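Local coordinates for protein probable ss-1,3-N-acetylglucosaminyltransferase (Staphylococcus aureus subsp. aureus N315, PDB 6H21) that is probably a glycosyltransferase, built on a family 2 domain of the GT-A clan followed by a linker domain of the TarS type, at residues K20-M26 with T50-I56; E104-D110 with V174-K180. The contacts are given in a common frame with arbitrary orientation. Numbering follows the deposited sequence.

Contact 1 (K20-M26 with T50-I56)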
loop_
_atom_site.group_PDB
_atom_site.type_symbol
_atom_site.label_atom_id
_atom_site.label_comp_id
_atom_site.label_asym_id
_atom_site.label_seq_id
_atom_site.Cartn_x
_atom_site.Cartn_y
_atom_site.Cartn_z
ATOM N N LYS C 20 -18.485 25.129 50.707
ATOM C CA LYS C 20 -17.684 23.920 50.855
ATOM C C LYS C 20 -16.429 24.039 49.984
ATOM O O LYS C 20 -16.453 24.698 48.945
ATOM C CB LYS C 20 -18.476 22.685 50.422
ATOM C CG LYS C 20 -19.794 22.452 51.146
ATOM C CD LYS C 20 -19.632 21.964 52.554
ATOM C CE LYS C 20 -20.960 21.669 53.214
ATOM N NZ LYS C 20 -20.838 21.697 54.689
ATOM N N LYS C 21 -15.346 23.390 50.425
ATOM C CA LYS C 21 -14.129 23.261 49.639
ATOM C C LYS C 21 -14.370 22.343 48.431
ATOM O O LYS C 21 -13.823 22.595 47.345
ATOM C CB LYS C 21 -12.995 22.678 50.488
ATOM C CG LYS C 21 -12.493 23.569 51.616
ATOM C CD LYS C 21 -11.414 22.893 52.438
ATOM C CE LYS C 21 -10.793 23.797 53.482
ATOM N NZ LYS C 21 -9.709 23.107 54.214
ATOM N N VAL C 22 -15.161 21.277 48.637
ATOM C CA VAL C 22 -15.359 20.209 47.645
ATOM C C VAL C 22 -16.784 19.644 47.728
ATOM O O VAL C 22 -17.259 19.310 48.815
ATOM C CB VAL C 22 -14.340 19.069 47.829
ATOM C CG1 VAL C 22 -14.536 17.980 46.783
ATOM C CG2 VAL C 22 -12.906 19.570 47.813
ATOM N N SER C 23 -17.417 19.507 46.553
ATOM C CA SER C 23 -18.572 18.643 46.307
ATOM C C SER C 23 -18.144 17.398 45.511
ATOM O O SER C 23 -17.740 17.518 44.358
ATOM C CB SER C 23 -19.649 19.372 45.547
ATOM O OG SER C 23 -20.122 20.493 46.272
ATOM N N VAL C 24 -18.277 16.211 46.114
ATOM C CA VAL C 24 -18.179 14.964 45.379
ATOM C C VAL C 24 -19.539 14.695 44.725
ATOM O O VAL C 24 -20.565 14.658 45.403
ATOM C CB VAL C 24 -17.727 13.800 46.275
ATOM C CG1 VAL C 24 -17.572 12.504 45.492
ATOM C CG2 VAL C 24 -16.441 14.135 47.003
ATOM N N ILE C 25 -19.524 14.531 43.396
ATOM C CA ILE C 25 -20.712 14.313 42.594
ATOM C C ILE C 25 -20.682 12.862 42.108
ATOM O O ILE C 25 -19.813 12.488 41.324
ATOM C CB ILE C 25 -20.780 15.324 41.431
ATOM C CG1 ILE C 25 -20.806 16.765 41.954
ATOM C CG2 ILE C 25 -21.961 15.022 40.519
ATOM C CD1 ILE C 25 -20.722 17.828 40.884
ATOM N N MET C 26 -21.631 12.059 42.590
ATOM C CA MET C 26 -21.673 10.633 42.297
ATOM C C MET C 26 -23.032 10.258 41.715
ATOM O O MET C 26 -24.015 10.166 42.446
ATOM C CB MET C 26 -21.423 9.806 43.562
ATOM C CG MET C 26 -21.374 8.318 43.298
ATOM S SD MET C 26 -21.001 7.358 44.786
ATOM C CE MET C 26 -22.473 7.647 45.759
ATOM N N THR C 50 -17.207 18.863 57.688
ATOM C CA THR C 50 -17.955 20.082 57.411
ATOM C C THR C 50 -17.430 20.779 56.140
ATOM O O THR C 50 -18.123 21.641 55.581
ATOM C CB THR C 50 -17.915 21.023 58.625
ATOM O OG1 THR C 50 -16.562 21.420 58.850
ATOM C CG2 THR C 50 -18.453 20.382 59.884
ATOM N N ASP C 51 -16.225 20.416 55.667
ATOM C CA ASP C 51 -15.568 21.122 54.542
ATOM C C ASP C 51 -15.945 20.529 53.177
ATOM O O ASP C 51 -15.493 21.021 52.148
ATOM C CB ASP C 51 -14.044 21.072 54.668
ATOM C CG ASP C 51 -13.467 22.033 55.690
ATOM O OD1 ASP C 51 -14.188 22.973 56.099
ATOM O OD2 ASP C 51 -12.297 21.824 56.073
ATOM N N TYR C 52 -16.722 19.448 53.153
ATOM C CA TYR C 52 -17.074 18.854 51.873
ATOM C C TYR C 52 -18.450 18.197 51.967
ATOM O O TYR C 52 -18.969 17.989 53.045
ATOM C CB TYR C 52 -15.972 17.893 51.417
ATOM C CG TYR C 52 -15.940 16.558 52.115
ATOM C CD1 TYR C 52 -15.220 16.378 53.284
ATOM C CD2 TYR C 52 -16.650 15.474 51.614
ATOM C CE1 TYR C 52 -15.202 15.158 53.938
ATOM C CE2 TYR C 52 -16.640 14.245 52.251
ATOM C CZ TYR C 52 -15.909 14.087 53.415
ATOM O OH TYR C 52 -15.869 12.880 54.033
ATOM N N GLU C 53 -19.004 17.856 50.801
ATOM C CA GLU C 53 -20.277 17.197 50.724
ATOM C C GLU C 53 -20.190 16.105 49.661
ATOM O O GLU C 53 -19.424 16.212 48.718
ATOM C CB GLU C 53 -21.400 18.184 50.385
ATOM C CG GLU C 53 -21.179 18.987 49.107
ATOM C CD GLU C 53 -22.232 20.049 48.806
ATOM O OE1 GLU C 53 -23.145 20.234 49.629
ATOM O OE2 GLU C 53 -22.141 20.691 47.756
ATOM N N LEU C 54 -21.022 15.087 49.825
ATOM C CA LEU C 54 -21.268 14.131 48.795
ATOM C C LEU C 54 -22.683 14.379 48.259
ATOM O O LEU C 54 -23.661 14.404 49.034
ATOM C CB LEU C 54 -21.110 12.734 49.392
ATOM C CG LEU C 54 -21.589 11.598 48.501
ATOM C CD1 LEU C 54 -20.789 11.542 47.215
ATOM C CD2 LEU C 54 -21.510 10.287 49.254
ATOM N N ILE C 55 -22.766 14.628 46.944
ATOM C CA ILE C 55 -24.033 14.781 46.239
ATOM C C ILE C 55 -24.261 13.498 45.445
ATOM O O ILE C 55 -23.521 13.225 44.519
ATOM C CB ILE C 55 -24.039 16.022 45.316
ATOM C CG1 ILE C 55 -23.646 17.303 46.057
ATOM C CG2 ILE C 55 -25.387 16.165 44.622
ATOM C CD1 ILE C 55 -23.413 18.504 45.157
ATOM N N ILE C 56 -25.284 12.729 45.820
ATOM C CA ILE C 56 -25.661 11.521 45.084
ATOM C C ILE C 56 -26.854 11.848 44.173
ATOM O O ILE C 56 -27.909 12.296 44.632
ATOM C CB ILE C 56 -25.984 10.350 46.031
ATOM C CG1 ILE C 56 -24.909 10.173 47.108
ATOM C CG2 ILE C 56 -26.208 9.076 45.227
ATOM C CD1 ILE C 56 -25.238 9.128 48.156
#
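Met26 lays its side chain over two neighbours on the adjacent strand: its CE sits 3.8 Å from Ile56 CG1, and its CB 4.1 Å from Leu54 CD1. Leu54 CD1 also reaches Val24 CG1 at 3.8 Å. Val22, Val24 and Met26 share one face of the sheet with Tyr52, Leu54 and Ile56. Helix 35-43 packs on Met26 and Leu54, while Leu120 of helix 119-129 touches Val22, Val24 and Tyr52. The other face carries Ile25, Ile55 and a polar pair, Ser23 OG donating to Glu53 OE2 at 2.5 Å. Glu53 also forms a salt bridge with Arg79.

The backbones run parallel. Glu53 N bonds to Val22 O (3.0 Å), Val24 N to Glu53 O (2.8 Å), Ile55 N to Val24 O (2.7 Å) and Met26 N to Ile55 O (2.9 Å). Before the strands, Lys20 NZ bonds to Thr50 O at 2.9 Å. Lys21 N bonds to Asp51 O at 2.9 Å, and Lys21 NZ makes a long salt bridge to Asp51 OD2 at 3.4 Å. Strand 22-28, helix 35-43 and strand 52-58 form a beta-alpha-beta unit, the first of the Rossmann-like GT-A fold.

Contact 2 (E104-D110 with V174-K180). With UD1 (uridine-diphosphate-N-acetylglucosamine), chain X.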
loop_
_atom_site.group_PDB
_atom_site.type_symbol
_atom_site.label_atom_id
_atom_site.label_comp_id
_atom_site.label_asym_id
_atom_site.label_seq_id
_atom_site.Cartn_x
_atom_site.Cartn_y
_atom_site.Cartn_z
ATOM N N GLU C 104 -16.116 25.202 45.991
ATOM C CA GLU C 104 -14.938 25.767 45.355
ATOM C C GLU C 104 -14.475 24.842 44.224
ATOM O O GLU C 104 -14.147 25.292 43.144
ATOM C CB GLU C 104 -13.833 25.937 46.400
ATOM C CG GLU C 104 -12.687 26.810 45.926
ATOM C CD GLU C 104 -11.595 27.112 46.947
ATOM O OE1 GLU C 104 -10.556 27.665 46.517
ATOM O OE2 GLU C 104 -11.767 26.798 48.159
ATOM N N TYR C 105 -14.445 23.539 44.522
ATOM C CA TYR C 105 -14.079 22.491 43.588
ATOM C C TYR C 105 -15.163 21.403 43.572
ATOM O O TYR C 105 -15.792 21.144 44.585
ATOM C CB TYR C 105 -12.756 21.846 44.003
ATOM C CG TYR C 105 -11.525 22.689 43.807
ATOM C CD1 TYR C 105 -10.866 22.714 42.590
ATOM C CD2 TYR C 105 -10.993 23.437 44.846
ATOM C CE1 TYR C 105 -9.723 23.474 42.401
ATOM C CE2 TYR C 105 -9.843 24.194 44.680
ATOM C CZ TYR C 105 -9.208 24.220 43.449
ATOM O OH TYR C 105 -8.075 24.960 43.261
ATOM N N VAL C 106 -15.328 20.745 42.419
ATOM C CA VAL C 106 -16.066 19.507 42.334
ATOM C C VAL C 106 -15.102 18.352 42.034
ATOM O O VAL C 106 -13.995 18.526 41.482
ATOM C CB VAL C 106 -17.201 19.563 41.293
ATOM C CG1 VAL C 106 -18.217 20.657 41.612
ATOM C CG2 VAL C 106 -16.671 19.691 39.874
ATOM N N PHE C 107 -15.555 17.156 42.391
ATOM C CA PHE C 107 -14.841 15.926 42.125
ATOM C C PHE C 107 -15.859 14.868 41.690
ATOM O O PHE C 107 -16.787 14.530 42.451
ATOM C CB PHE C 107 -14.043 15.470 43.348
ATOM C CG PHE C 107 -13.051 14.391 43.017
ATOM C CD1 PHE C 107 -13.478 13.152 42.567
ATOM C CD2 PHE C 107 -11.690 14.621 43.098
ATOM C CE1 PHE C 107 -12.565 12.161 42.229
ATOM C CE2 PHE C 107 -10.780 13.634 42.744
ATOM C CZ PHE C 107 -11.216 12.403 42.321
ATOM N N PHE C 108 -15.685 14.342 40.472
ATOM C CA PHE C 108 -16.575 13.311 39.959
ATOM C C PHE C 108 -16.070 11.936 40.411
ATOM O O PHE C 108 -14.931 11.542 40.159
ATOM C CB PHE C 108 -16.734 13.422 38.438
ATOM C CG PHE C 108 -17.334 14.730 37.987
ATOM C CD1 PHE C 108 -18.696 14.959 38.095
ATOM C CD2 PHE C 108 -16.534 15.745 37.491
ATOM C CE1 PHE C 108 -19.247 16.172 37.702
ATOM C CE2 PHE C 108 -17.087 16.957 37.096
ATOM C CZ PHE C 108 -18.442 17.164 37.192
ATOM N N LEU C 109 -16.963 11.211 41.080
ATOM C CA LEU C 109 -16.736 9.860 41.546
ATOM C C LEU C 109 -17.796 8.958 40.916
ATOM O O LEU C 109 -18.967 9.231 41.031
ATOM C CB LEU C 109 -16.827 9.843 43.072
ATOM C CG LEU C 109 -16.854 8.466 43.727
ATOM C CD1 LEU C 109 -15.553 7.704 43.484
ATOM C CD2 LEU C 109 -17.133 8.598 45.210
ATOM N N ASP C 110 -17.358 7.880 40.263
ATOM C CA ASP C 110 -18.289 6.870 39.770
ATOM C C ASP C 110 -18.675 5.962 40.947
ATOM O O ASP C 110 -17.866 5.740 41.871
ATOM C CB ASP C 110 -17.716 6.141 38.551
ATOM C CG ASP C 110 -17.598 7.022 37.316
ATOM O OD1 ASP C 110 -18.197 8.131 37.307
ATOM O OD2 ASP C 110 -16.923 6.593 36.360
ATOM N N VAL C 174 -13.167 12.298 33.692
ATOM C CA VAL C 174 -13.534 13.388 34.571
ATOM C C VAL C 174 -13.320 13.006 36.044
ATOM O O VAL C 174 -13.797 13.740 36.938
ATOM C CB VAL C 174 -14.985 13.828 34.315
ATOM C CG1 VAL C 174 -15.156 14.278 32.874
ATOM C CG2 VAL C 174 -15.972 12.733 34.679
ATOM N N LEU C 175 -12.578 11.915 36.307
ATOM C CA LEU C 175 -12.387 11.432 37.683
ATOM C C LEU C 175 -11.200 12.168 38.335
ATOM O O LEU C 175 -10.127 11.613 38.599
ATOM C CB LEU C 175 -12.233 9.913 37.651
ATOM C CG LEU C 175 -13.324 9.194 36.858
ATOM C CD1 LEU C 175 -13.049 7.708 36.788
ATOM C CD2 LEU C 175 -14.713 9.457 37.446
ATOM N N LYS C 176 -11.457 13.448 38.607
ATOM C CA LYS C 176 -10.463 14.477 38.870
ATOM C C LYS C 176 -11.125 15.602 39.674
ATOM O O LYS C 176 -12.353 15.647 39.790
ATOM C CB LYS C 176 -9.949 15.048 37.542
ATOM C CG LYS C 176 -9.189 14.069 36.651
ATOM C CD LYS C 176 -8.855 14.635 35.296
ATOM C CE LYS C 176 -7.906 13.767 34.495
ATOM N NZ LYS C 176 -8.451 12.411 34.219
ATOM N N MET C 177 -10.319 16.540 40.170
ATOM C CA MET C 177 -10.835 17.683 40.933
ATOM C C MET C 177 -10.778 18.943 40.051
ATOM O O MET C 177 -9.728 19.374 39.649
ATOM C CB MET C 177 -10.034 17.869 42.228
ATOM C CG MET C 177 -10.551 18.986 43.110
ATOM S SD MET C 177 -9.765 19.035 44.740
ATOM C CE MET C 177 -10.357 17.498 45.445
ATOM N N PHE C 178 -11.955 19.513 39.766
ATOM C CA PHE C 178 -12.160 20.639 38.861
ATOM C C PHE C 178 -12.635 21.883 39.633
ATOM O O PHE C 178 -13.558 21.799 40.387
ATOM C CB PHE C 178 -13.269 20.314 37.856
ATOM C CG PHE C 178 -12.999 19.226 36.846
ATOM C CD1 PHE C 178 -13.262 17.896 37.138
ATOM C CD2 PHE C 178 -12.564 19.542 35.572
ATOM C CE1 PHE C 178 -13.063 16.907 36.191
ATOM C CE2 PHE C 178 -12.361 18.547 34.629
ATOM C CZ PHE C 178 -12.612 17.234 34.939
ATOM N N LYS C 179 -12.041 23.046 39.360
ATOM C CA LYS C 179 -12.469 24.316 39.960
ATOM C C LYS C 179 -13.837 24.709 39.386
ATOM O O LYS C 179 -14.018 24.810 38.184
ATOM C CB LYS C 179 -11.429 25.414 39.715
ATOM C CG LYS C 179 -11.776 26.755 40.350
ATOM C CD LYS C 179 -10.656 27.764 40.281
ATOM C CE LYS C 179 -9.778 27.723 41.514
ATOM N NZ LYS C 179 -8.677 28.706 41.434
ATOM N N LYS C 180 -14.794 24.952 40.279
ATOM C CA LYS C 180 -16.198 25.101 39.911
ATOM C C LYS C 180 -16.430 26.384 39.088
ATOM O O LYS C 180 -17.285 26.409 38.196
ATOM C CB LYS C 180 -17.066 25.074 41.175
ATOM C CG LYS C 180 -18.569 25.101 40.917
ATOM C CD LYS C 180 -19.086 23.853 40.230
ATOM C CE LYS C 180 -20.444 24.015 39.578
ATOM N NZ LYS C 180 -21.393 24.813 40.389
HETATM C "C1'" UD1 X . -16.463 4.191 32.043
HETATM C "C2'" UD1 X . -15.117 4.921 32.006
HETATM C "C3'" UD1 X . -15.083 6.003 33.085
HETATM C "C4'" UD1 X . -16.286 6.929 32.917
HETATM C "C5'" UD1 X . -17.599 6.151 32.803
HETATM C "C6'" UD1 X . -18.791 7.067 32.508
HETATM C "C7'" UD1 X . -13.179 3.599 31.242
HETATM C "C8'" UD1 X . -12.100 2.636 31.661
HETATM N "N2'" UD1 X . -14.021 3.980 32.205
HETATM O "O1'" UD1 X . -16.592 3.592 33.337
HETATM O "O3'" UD1 X . -13.857 6.745 32.997
HETATM O "O4'" UD1 X . -16.351 7.801 34.047
HETATM O "O5'" UD1 X . -17.520 5.120 31.796
HETATM O "O6'" UD1 X . -18.568 7.895 31.370
HETATM O "O7'" UD1 X . -13.268 4.008 30.097
HETATM N N1 UD1 X . -24.661 5.678 35.406
HETATM C C2 UD1 X . -25.745 6.571 35.323
HETATM N N3 UD1 X . -26.817 6.290 34.592
HETATM C C4 UD1 X . -26.902 5.148 33.920
HETATM C C5 UD1 X . -25.851 4.232 33.973
HETATM C C6 UD1 X . -24.710 4.517 34.727
HETATM O O2 UD1 X . -25.725 7.653 35.924
HETATM O O4 UD1 X . -27.945 4.936 33.263
HETATM C C1B UD1 X . -23.516 6.083 36.223
HETATM C C2B UD1 X . -22.965 4.984 37.114
HETATM O "O2'" UD1 X . -23.763 4.825 38.282
HETATM C C3B UD1 X . -21.563 5.501 37.393
HETATM C C4B UD1 X . -21.203 6.276 36.127
HETATM O O4B UD1 X . -22.424 6.499 35.404
HETATM O O3B UD1 X . -21.564 6.386 38.521
HETATM C C5B UD1 X . -20.247 5.517 35.225
HETATM O O5B UD1 X . -20.700 4.175 35.111
HETATM P PA UD1 X . -19.712 2.928 35.276
HETATM O O1A UD1 X . -20.570 1.714 35.114
HETATM O O2A UD1 X . -18.772 3.082 36.469
HETATM O O3A UD1 X . -18.862 3.101 33.950
HETATM P PB UD1 X . -17.501 2.324 33.655
HETATM O O1B UD1 X . -17.704 1.512 32.413
HETATM O O2B UD1 X . -16.936 1.636 34.890
HETATM O O HOH W 1 -7.621 27.583 43.850
#
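Strands 105-108 and 177-179 form a short antiparallel ladder in the mixed sheet of the GT-A fold. Val106 and Phe178 are its hydrogen-bonded pair: Val106 N to Phe178 O is 2.9 Å and Phe178 N to Val106 O is 2.8 Å. Tyr105 with Lys179 and Phe107 with Met177 are non-hydrogen-bonded pairs, with side chains on one face. There Met177 is extended as far as SD (chi1 and chi2 both t) and makes an oblique Met-aromatic contact, its SD 4.6 Å from the Tyr105 ring centroid. Phe107, with chi1 t, turns its ring so that CD2 lies 3.7 Å from Met177 CB.

Val106 and Phe178 point to the other face. Lys180, with chi2 p, runs its chain past Val106: its CD is 3.6 Å from Val106 CG1, and its NZ bonds to Ser101 and forms a salt bridge with Asp184. Phe108 and Phe178, both chi1 m, meet obliquely, with ring centroids 5.8 Å apart. Val174 CG2 packs on Phe108 CB at 3.9 Å.

Lys179 is the N-cap residue of helix 180-185, and Lys180 N bonds to Glu104 O at 3.0 Å. A water joins Lys179 NZ to Tyr105 OH, which also bonds to Ser132. Just before strand 177-179, Leu175 centres an inverse gamma turn. Asp110 is in the pocket, where its OD2 accepts a hydrogen bond from O4' of uridine-diphosphate-N-acetylglucosamine at 2.7 Å.

How the contacts relate
Contacts 1 and 2 belong to one sheet, with centres about 9 Å apart. Strand 22-28 joins them: it pairs in parallel with strand 52-58 within contact 1, and on its other edge with strand 105-108 of contact 2. Probable hydrogen bonds link Ile25 N to Phe107 O at 2.9 Å and Ser23 O to Phe107 N at 3.0 Å. Met26 CG packs on Leu109 O at 3.4 Å. Contact 2 adds the antiparallel strand 177-179. Asp110 and Leu175 line the ligand pocket. By nearest atoms, the Met26 side chain is about 5 Å from uridine-diphosphate-N-acetylglucosamine, and the Asp110 side chain about 4 Å from manganese. Asp110 belongs to a pattern consistent with a DxD motif.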